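Local coordinates for protein transaminase (Bacillus megaterium, PDB 5G0A) that probably catalyses S-selective, pyridoxal-5'-phosphate-dependent transfer of amino groups between amine donors and carbonyl acceptors, at residues Y82-D87 / S329-H334; T91-K96 / A337-C342. One frame throughout, in Å; residues are numbered along the deposited sequence.

Overall arrangement
Interactions 1 and 2 adjoin along one edge of the chain, their centres about 11 Å apart. Each brings the part of the chain around helix 92-105 against the part around helix 335-350: interaction 1 through the loops before the two helices, interaction 2 through the helices themselves. A salt bridge ties them, D87 OD1 lying 2.8 Å from K94 NZ, and G333 O of interaction 1 packs on M338 CG of interaction 2 at 3.3 Å. Interaction 1 reaches a pyridoxal phosphate that G121 and S122 of the second subunit also bind. In interaction 2, the nearest atoms of the M338 side chain and another pyridoxal phosphate are about 13 Å apart.

Interaction 1. Residues Y82-D87 / S329-H334; sequences YGFVWD and STYAGH. With PLP (pyridoxal-5'-phosphate), chain E.
The phenyl ring of F84 is the pivot of this contact, meeting T330, Y331 and H334 on different sides. Its CG stands anti to the backbone N (chi1 169°), and the end of the ring comes up to the loop 329-334. There the Y331 ring presents its edge to one F84 face in an offset edge-to-face pair, centroids 5.6 Å apart and planes at 84°. Over the opposite face lies the backbone N of W86, nearer the rim than the centre. At the F84 edge, in the ring plane, T330 O sits 3.1 Å from F84 CZ. The H334 imidazole meets F84 obliquely, its plane turned by 42° and its CD2 3.5 Å from F84 CD1. That imidazole is held at both nitrogens: ND1 caps the following helix at V336 N, and NE2 bonds to S303 O of the second subunit. An alanine in place of F84 would probably open a gap between the two loops and leave the Y331 edge and H334 without their aromatic partner. Elsewhere, waters join the backbones. One is hydrogen-bonded to V85 O and A332 O, each at 2.8 Å; the other bonds to S329 O and A332 O, and weakly to D87 N. On the far side of T330, OG1 lies beside its own backbone N, and both donate to one phosphate oxygen of the cofactor, O2P, at 2.7 Å from OG1 and 2.8 Å from N. The aromatic cluster of F84, Y331 and H334 thus backs the phosphate-binding loop, with Y331 packing on K298 of the second subunit, beside an active site built at the subunit interface, as is characteristic of fold-type I, class-III aminotransferases.

Interaction 2. Residues T91-K96 / A337-C342; sequences TDYKAK and AMAAVC
K94, whose aliphatic base packs on M338, has its NZ gripped by two partners outside the helix pair, the D87 carboxylate and the carbonyl of Y89. K94 CB lies 3.9 Å from M338 CG, and the two side chains cross obliquely. One residue earlier, Y93 lays its phenol ring over A339. The methyl CB stands 3.6 Å from the ring centroid and 4° off the normal, a CH-pi contact over the middle of the face; D92 OD2 lies over the centre of the opposite face. At the base of the Y93 side chain, CB meets M338 CB at 3.8 Å. C342 closes the interface: SG, anti to its carbonyl carbon (chi1 -74°), approaches Y93 O to 3.2 Å and also touches the aliphatic chain of K96, whose NZ pairs with E346. The start of helix 92-105 is fixed by T91, where OG1 accepts from K94 N at 3.1 Å. The axes of the short segments approach to 8.0 Å with their N-to-C directions 45° apart, a close fit probably allowed by the small A339. K94 and M338 also touch F117, so this N-capped helix pair packs against strand 112-118, outermost within this chain in the seven-stranded central sheet of fold-type I aminotransferases.

Interaction 1. Residues Y82-D87 / S329-H334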
ATOM      1  N   TYR B  82     -11.517  35.605  23.773  1.00 26.49           N
ATOM      2  CA  TYR B  82     -10.552  34.588  23.397  1.00 25.50           C
ATOM      3  C   TYR B  82      -9.393  35.210  22.595  1.00 27.42           C
ATOM      4  O   TYR B  82      -9.595  36.236  21.951  1.00 26.90           O
ATOM      5  CB  TYR B  82     -11.282  33.549  22.528  1.00 26.74           C
ATOM      6  CG  TYR B  82     -12.427  32.840  23.228  1.00 25.34           C
ATOM      7  CD1 TYR B  82     -12.176  31.897  24.241  1.00 25.61           C
ATOM      8  CD2 TYR B  82     -13.753  33.077  22.848  1.00 26.58           C
ATOM      9  CE1 TYR B  82     -13.218  31.224  24.872  1.00 27.46           C
ATOM     10  CE2 TYR B  82     -14.802  32.409  23.465  1.00 26.47           C
ATOM     11  CZ  TYR B  82     -14.535  31.491  24.479  1.00 27.63           C
ATOM     12  OH  TYR B  82     -15.578  30.823  25.085  1.00 26.70           O
ATOM     13  N   GLY B  83      -8.193  34.610  22.593  1.00 25.89           N
ATOM     14  CA  GLY B  83      -7.874  33.370  23.297  1.00 23.75           C
ATOM     15  C   GLY B  83      -8.013  32.119  22.442  1.00 24.14           C
ATOM     16  O   GLY B  83      -8.416  32.165  21.267  1.00 24.50           O
ATOM     17  N   PHE B  84      -7.689  30.994  23.064  1.00 23.54           N
ATOM     18  CA  PHE B  84      -7.791  29.706  22.392  1.00 23.08           C
ATOM     19  C   PHE B  84      -8.077  28.608  23.407  1.00 23.28           C
ATOM     20  O   PHE B  84      -7.415  28.532  24.443  1.00 23.48           O
ATOM     21  CB  PHE B  84      -6.469  29.390  21.682  1.00 23.09           C
ATOM     22  CG  PHE B  84      -6.405  27.958  21.196  1.00 22.89           C
ATOM     23  CD1 PHE B  84      -7.200  27.568  20.115  1.00 23.83           C
ATOM     24  CD2 PHE B  84      -5.630  27.007  21.861  1.00 23.78           C
ATOM     25  CE1 PHE B  84      -7.216  26.243  19.689  1.00 23.98           C
ATOM     26  CE2 PHE B  84      -5.638  25.661  21.429  1.00 23.85           C
ATOM     27  CZ  PHE B  84      -6.431  25.297  20.339  1.00 24.92           C
ATOM     28  N   VAL B  85      -9.047  27.751  23.100  1.00 22.36           N
ATOM     29  CA  VAL B  85      -9.172  26.468  23.813  1.00 22.64           C
ATOM     30  C   VAL B  85      -9.324  25.363  22.779  1.00 21.09           C
ATOM     31  O   VAL B  85      -9.879  25.606  21.692  1.00 23.87           O
ATOM     32  CB  VAL B  85     -10.351  26.413  24.829  1.00 22.53           C
ATOM     33  CG1 VAL B  85     -10.112  27.389  25.988  1.00 24.81           C
ATOM     34  CG2 VAL B  85     -11.700  26.631  24.151  1.00 24.59           C
ATOM     35  N   TRP B  86      -8.830  24.170  23.112  1.00 22.65           N
ATOM     36  CA  TRP B  86      -8.959  23.057  22.190  1.00 22.87           C
ATOM     37  C   TRP B  86     -10.241  22.281  22.438  1.00 23.39           C
ATOM     38  O   TRP B  86     -11.038  22.639  23.321  1.00 23.81           O
ATOM     39  CB  TRP B  86      -7.724  22.149  22.178  1.00 22.31           C
ATOM     40  CG  TRP B  86      -7.469  21.251  23.366  1.00 23.16           C
ATOM     41  CD1 TRP B  86      -6.981  21.610  24.598  1.00 22.95           C
ATOM     42  CD2 TRP B  86      -7.610  19.830  23.392  1.00 22.98           C
ATOM     43  NE1 TRP B  86      -6.802  20.503  25.385  1.00 22.85           N
ATOM     44  CE2 TRP B  86      -7.197  19.394  24.678  1.00 23.39           C
ATOM     45  CE3 TRP B  86      -8.052  18.873  22.450  1.00 23.87           C
ATOM     46  CZ2 TRP B  86      -7.198  18.047  25.051  1.00 24.17           C
ATOM     47  CZ3 TRP B  86      -8.080  17.513  22.840  1.00 24.36           C
ATOM     48  CH2 TRP B  86      -7.656  17.127  24.142  1.00 24.79           C
ATOM     49  N   ASP B  87     -10.436  21.228  21.652  1.00 23.26           N
ATOM     50  CA  ASP B  87     -11.775  20.658  21.449  1.00 25.77           C
ATOM     51  C   ASP B  87     -12.336  19.968  22.690  1.00 26.97           C
ATOM     52  O   ASP B  87     -13.533  19.686  22.743  1.00 28.16           O
ATOM     53  CB  ASP B  87     -11.726  19.666  20.271  1.00 27.91           C
ATOM     54  CG  ASP B  87     -13.101  19.337  19.706  1.00 33.17           C
ATOM     55  OD1 ASP B  87     -13.921  20.272  19.487  1.00 32.22           O
ATOM     56  OD2 ASP B  87     -13.329  18.130  19.465  1.00 34.09           O
ATOM     57  N   SER B 329      -6.871  17.429  16.881  1.00 22.14           N
ATOM     58  CA  SER B 329      -6.382  18.417  15.924  1.00 21.28           C
ATOM     59  C   SER B 329      -6.306  19.728  16.722  1.00 21.78           C
ATOM     60  O   SER B 329      -7.304  20.154  17.303  1.00 21.90           O
ATOM     61  CB  SER B 329      -7.354  18.541  14.744  1.00 22.84           C
ATOM     62  OG  SER B 329      -7.128  19.754  14.054  1.00 22.11           O
ATOM     63  N   THR B 330      -5.131  20.360  16.785  1.00 20.89           N
ATOM     64  CA  THR B 330      -4.976  21.540  17.660  1.00 21.58           C
ATOM     65  C   THR B 330      -6.113  22.562  17.448  1.00 20.98           C
ATOM     66  O   THR B 330      -6.815  22.924  18.411  1.00 22.65           O
ATOM     67  CB  THR B 330      -3.595  22.221  17.473  1.00 22.62           C
ATOM     68  OG1 THR B 330      -2.562  21.247  17.709  1.00 23.76           O
ATOM     69  CG2 THR B 330      -3.418  23.363  18.489  1.00 24.18           C
ATOM     70  N   TYR B 331      -6.289  23.021  16.212  1.00 21.99           N
ATOM     71  CA  TYR B 331      -7.197  24.129  15.938  1.00 22.00           C
ATOM     72  C   TYR B 331      -8.645  23.714  15.666  1.00 22.52           C
ATOM     73  O   TYR B 331      -9.497  24.560  15.402  1.00 22.84           O
ATOM     74  CB  TYR B 331      -6.656  25.048  14.840  1.00 22.89           C
ATOM     75  CG  TYR B 331      -5.323  25.648  15.247  1.00 23.81           C
ATOM     76  CD1 TYR B 331      -5.121  26.112  16.551  1.00 25.23           C
ATOM     77  CD2 TYR B 331      -4.263  25.719  14.353  1.00 24.84           C
ATOM     78  CE1 TYR B 331      -3.905  26.651  16.948  1.00 24.70           C
ATOM     79  CE2 TYR B 331      -3.039  26.282  14.747  1.00 24.91           C
ATOM     80  CZ  TYR B 331      -2.877  26.733  16.055  1.00 24.66           C
ATOM     81  OH  TYR B 331      -1.675  27.288  16.496  1.00 24.66           O
ATOM     82  N   ALA B 332      -8.927  22.410  15.729  1.00 21.80           N
ATOM     83  CA  ALA B 332     -10.317  21.964  15.582  1.00 21.83           C
ATOM     84  C   ALA B 332     -11.209  22.643  16.620  1.00 21.67           C
ATOM     85  O   ALA B 332     -10.995  22.485  17.826  1.00 23.47           O
ATOM     86  CB  ALA B 332     -10.412  20.447  15.753  1.00 23.12           C
ATOM     87  N   GLY B 333     -12.212  23.374  16.135  1.00 22.28           N
ATOM     88  CA  GLY B 333     -13.180  24.042  17.002  1.00 22.73           C
ATOM     89  C   GLY B 333     -12.714  25.402  17.506  1.00 23.71           C
ATOM     90  O   GLY B 333     -13.345  25.985  18.396  1.00 23.64           O
ATOM     91  N   HIS B 334     -11.615  25.905  16.939  1.00 22.13           N
ATOM     92  CA  HIS B 334     -11.026  27.182  17.368  1.00 22.12           C
ATOM     93  C   HIS B 334     -12.113  28.215  17.661  1.00 21.60           C
ATOM     94  O   HIS B 334     -12.903  28.530  16.778  1.00 22.05           O
ATOM     95  CB  HIS B 334     -10.063  27.719  16.294  1.00 23.06           C
ATOM     96  CG  HIS B 334      -9.229  28.865  16.781  1.00 21.92           C
ATOM     97  ND1 HIS B 334      -9.771  30.084  17.157  1.00 24.43           N
ATOM     98  CD2 HIS B 334      -7.899  28.957  17.006  1.00 22.93           C
ATOM     99  CE1 HIS B 334      -8.800  30.873  17.581  1.00 23.17           C
ATOM    100  NE2 HIS B 334      -7.657  30.211  17.503  1.00 21.40           N
TER
HETATM  101  N1  PLP E1298       3.622  17.652  14.951  1.00 20.83           N
HETATM  102  C2  PLP E1298       3.863  17.788  16.262  1.00 21.44           C
HETATM  103  C2A PLP E1298       5.220  17.472  16.861  1.00 23.24           C
HETATM  104  C3  PLP E1298       2.812  18.306  17.134  1.00 23.89           C
HETATM  105  O3  PLP E1298       3.051  18.458  18.451  1.00 27.79           O
HETATM  106  C4  PLP E1298       1.512  18.667  16.533  1.00 23.74           C
HETATM  107  C4A PLP E1298       0.418  19.269  17.396  1.00 28.52           C
HETATM  108  C5  PLP E1298       1.366  18.454  15.083  1.00 22.93           C
HETATM  109  C6  PLP E1298       2.430  17.933  14.358  1.00 21.37           C
HETATM  110  C5A PLP E1298       0.059  18.684  14.345  1.00 23.84           C
HETATM  111  O4P PLP E1298      -0.467  19.977  14.487  1.00 23.85           O
HETATM  112  P   PLP E1298      -2.037  20.221  14.320  1.00 22.92           P
HETATM  113  O1P PLP E1298      -2.507  19.563  13.046  1.00 23.60           O
HETATM  114  O2P PLP E1298      -2.657  19.645  15.581  1.00 22.69           O
HETATM  115  O3P PLP E1298      -2.136  21.702  14.235  1.00 23.00           O
HETATM  116  O   HOH W   1     -11.501  23.947  20.124  1.00 25.00           O
HETATM  117  O   HOH W   2      -9.076  21.042  19.111  1.00 23.69           O

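Interaction 2. Residues T91-K96 / A337-C342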
ATOM      1  N   THR B  91     -17.243  25.819  24.231  1.00 24.78           N
ATOM      2  CA  THR B  91     -17.547  27.241  24.087  1.00 25.44           C
ATOM      3  C   THR B  91     -18.936  27.429  23.518  1.00 26.92           C
ATOM      4  O   THR B  91     -19.516  26.517  22.917  1.00 25.92           O
ATOM      5  CB  THR B  91     -16.528  27.982  23.186  1.00 24.91           C
ATOM      6  OG1 THR B  91     -16.681  27.571  21.811  1.00 25.18           O
ATOM      7  CG2 THR B  91     -15.084  27.755  23.668  1.00 23.61           C
ATOM      8  N   ASP B  92     -19.480  28.628  23.719  1.00 28.60           N
ATOM      9  CA  ASP B  92     -20.767  28.965  23.137  1.00 27.19           C
ATOM     10  C   ASP B  92     -20.690  28.955  21.610  1.00 26.80           C
ATOM     11  O   ASP B  92     -21.590  28.460  20.946  1.00 26.28           O
ATOM     12  CB  ASP B  92     -21.255  30.331  23.639  1.00 29.44           C
ATOM     13  CG  ASP B  92     -20.249  31.453  23.395  1.00 29.90           C
ATOM     14  OD1 ASP B  92     -19.033  31.242  23.572  1.00 28.81           O
ATOM     15  OD2 ASP B  92     -20.691  32.562  23.030  1.00 32.08           O
ATOM     16  N   TYR B  93     -19.596  29.470  21.059  1.00 26.31           N
ATOM     17  CA  TYR B  93     -19.497  29.619  19.608  1.00 24.87           C
ATOM     18  C   TYR B  93     -19.481  28.262  18.895  1.00 23.36           C
ATOM     19  O   TYR B  93     -20.144  28.079  17.857  1.00 24.07           O
ATOM     20  CB  TYR B  93     -18.239  30.392  19.227  1.00 25.66           C
ATOM     21  CG  TYR B  93     -18.222  31.840  19.659  1.00 26.09           C
ATOM     22  CD1 TYR B  93     -19.255  32.714  19.308  1.00 26.21           C
ATOM     23  CD2 TYR B  93     -17.151  32.337  20.387  1.00 25.38           C
ATOM     24  CE1 TYR B  93     -19.227  34.055  19.703  1.00 27.43           C
ATOM     25  CE2 TYR B  93     -17.107  33.673  20.786  1.00 27.52           C
ATOM     26  CZ  TYR B  93     -18.144  34.527  20.436  1.00 28.34           C
ATOM     27  OH  TYR B  93     -18.075  35.871  20.821  1.00 28.10           O
ATOM     28  N   LYS B  94     -18.730  27.318  19.442  1.00 23.40           N
ATOM     29  CA  LYS B  94     -18.630  25.993  18.786  1.00 23.43           C
ATOM     30  C   LYS B  94     -19.982  25.248  18.849  1.00 24.68           C
ATOM     31  O   LYS B  94     -20.451  24.689  17.845  1.00 23.76           O
ATOM     32  CB  LYS B  94     -17.501  25.170  19.412  1.00 23.59           C
ATOM     33  CG  LYS B  94     -17.217  23.847  18.684  1.00 23.38           C
ATOM     34  CD  LYS B  94     -16.093  23.062  19.338  1.00 23.39           C
ATOM     35  CE  LYS B  94     -16.459  22.559  20.749  1.00 26.54           C
ATOM     36  NZ  LYS B  94     -15.310  21.817  21.349  1.00 26.84           N
ATOM     37  N   ALA B  95     -20.620  25.272  20.018  1.00 24.99           N
ATOM     38  CA  ALA B  95     -21.889  24.537  20.188  1.00 25.93           C
ATOM     39  C   ALA B  95     -22.986  25.185  19.337  1.00 26.52           C
ATOM     40  O   ALA B  95     -23.803  24.493  18.722  1.00 25.79           O
ATOM     41  CB  ALA B  95     -22.283  24.496  21.665  1.00 26.64           C
ATOM     42  N   LYS B  96     -22.974  26.513  19.282  1.00 25.54           N
ATOM     43  CA  LYS B  96     -23.957  27.258  18.513  1.00 26.38           C
ATOM     44  C   LYS B  96     -23.795  26.967  17.026  1.00 26.00           C
ATOM     45  O   LYS B  96     -24.780  26.782  16.325  1.00 24.82           O
ATOM     46  CB  LYS B  96     -23.826  28.759  18.760  1.00 27.51           C
ATOM     47  CG  LYS B  96     -24.866  29.588  18.030  1.00 34.17           C
ATOM     48  CD  LYS B  96     -24.822  31.002  18.586  1.00 37.47           C
ATOM     49  CE  LYS B  96     -25.106  32.007  17.497  1.00 41.48           C
ATOM     50  NZ  LYS B  96     -24.959  33.426  17.949  1.00 42.42           N
ATOM     51  N   ALA B 337     -12.555  31.149  15.182  1.00 22.35           N
ATOM     52  CA  ALA B 337     -13.051  30.629  13.892  1.00 21.53           C
ATOM     53  C   ALA B 337     -14.527  30.238  14.002  1.00 22.97           C
ATOM     54  O   ALA B 337     -15.305  30.481  13.062  1.00 23.02           O
ATOM     55  CB  ALA B 337     -12.212  29.432  13.429  1.00 22.18           C
ATOM     56  N   MET B 338     -14.923  29.671  15.145  1.00 22.08           N
ATOM     57  CA  MET B 338     -16.320  29.297  15.357  1.00 23.53           C
ATOM     58  C   MET B 338     -17.219  30.532  15.469  1.00 24.08           C
ATOM     59  O   MET B 338     -18.343  30.530  14.970  1.00 23.48           O
ATOM     60  CB  MET B 338     -16.509  28.382  16.575  1.00 24.01           C
ATOM     61  CG  MET B 338     -15.805  27.029  16.445  1.00 23.66           C
ATOM     62  SD  MET B 338     -16.479  26.005  15.115  1.00 26.38           S
ATOM     63  CE  MET B 338     -15.414  26.459  13.751  1.00 24.96           C
ATOM     64  N   ALA B 339     -16.704  31.592  16.080  1.00 23.38           N
ATOM     65  CA  ALA B 339     -17.435  32.880  16.082  1.00 24.15           C
ATOM     66  C   ALA B 339     -17.719  33.377  14.661  1.00 22.89           C
ATOM     67  O   ALA B 339     -18.820  33.870  14.380  1.00 24.23           O
ATOM     68  CB  ALA B 339     -16.675  33.919  16.908  1.00 23.25           C
ATOM     69  N   ALA B 340     -16.718  33.274  13.774  1.00 23.04           N
ATOM     70  CA  ALA B 340     -16.856  33.589  12.360  1.00 23.69           C
ATOM     71  C   ALA B 340     -17.917  32.731  11.669  1.00 23.62           C
ATOM     72  O   ALA B 340     -18.771  33.260  10.938  1.00 24.06           O
ATOM     73  CB  ALA B 340     -15.506  33.469  11.648  1.00 23.96           C
ATOM     74  N   VAL B 341     -17.866  31.408  11.884  1.00 24.74           N
ATOM     75  CA  VAL B 341     -18.883  30.524  11.310  1.00 24.36           C
ATOM     76  C   VAL B 341     -20.292  30.944  11.749  1.00 24.31           C
ATOM     77  O   VAL B 341     -21.203  31.067  10.921  1.00 24.87           O
ATOM     78  CB  VAL B 341     -18.621  29.039  11.673  1.00 23.71           C
ATOM     79  CG1 VAL B 341     -19.773  28.156  11.198  1.00 23.01           C
ATOM     80  CG2 VAL B 341     -17.332  28.589  11.006  1.00 24.45           C
ATOM     81  N   CYS B 342     -20.461  31.138  13.052  1.00 23.83           N
ATOM     82  CA  CYS B 342     -21.763  31.540  13.599  1.00 25.53           C
ATOM     83  C   CYS B 342     -22.275  32.797  12.936  1.00 25.17           C
ATOM     84  O   CYS B 342     -23.419  32.833  12.482  1.00 24.97           O
ATOM     85  CB  CYS B 342     -21.704  31.768  15.113  1.00 25.66           C
ATOM     86  SG  CYS B 342     -21.590  30.306  16.136  1.00 26.59           S
TER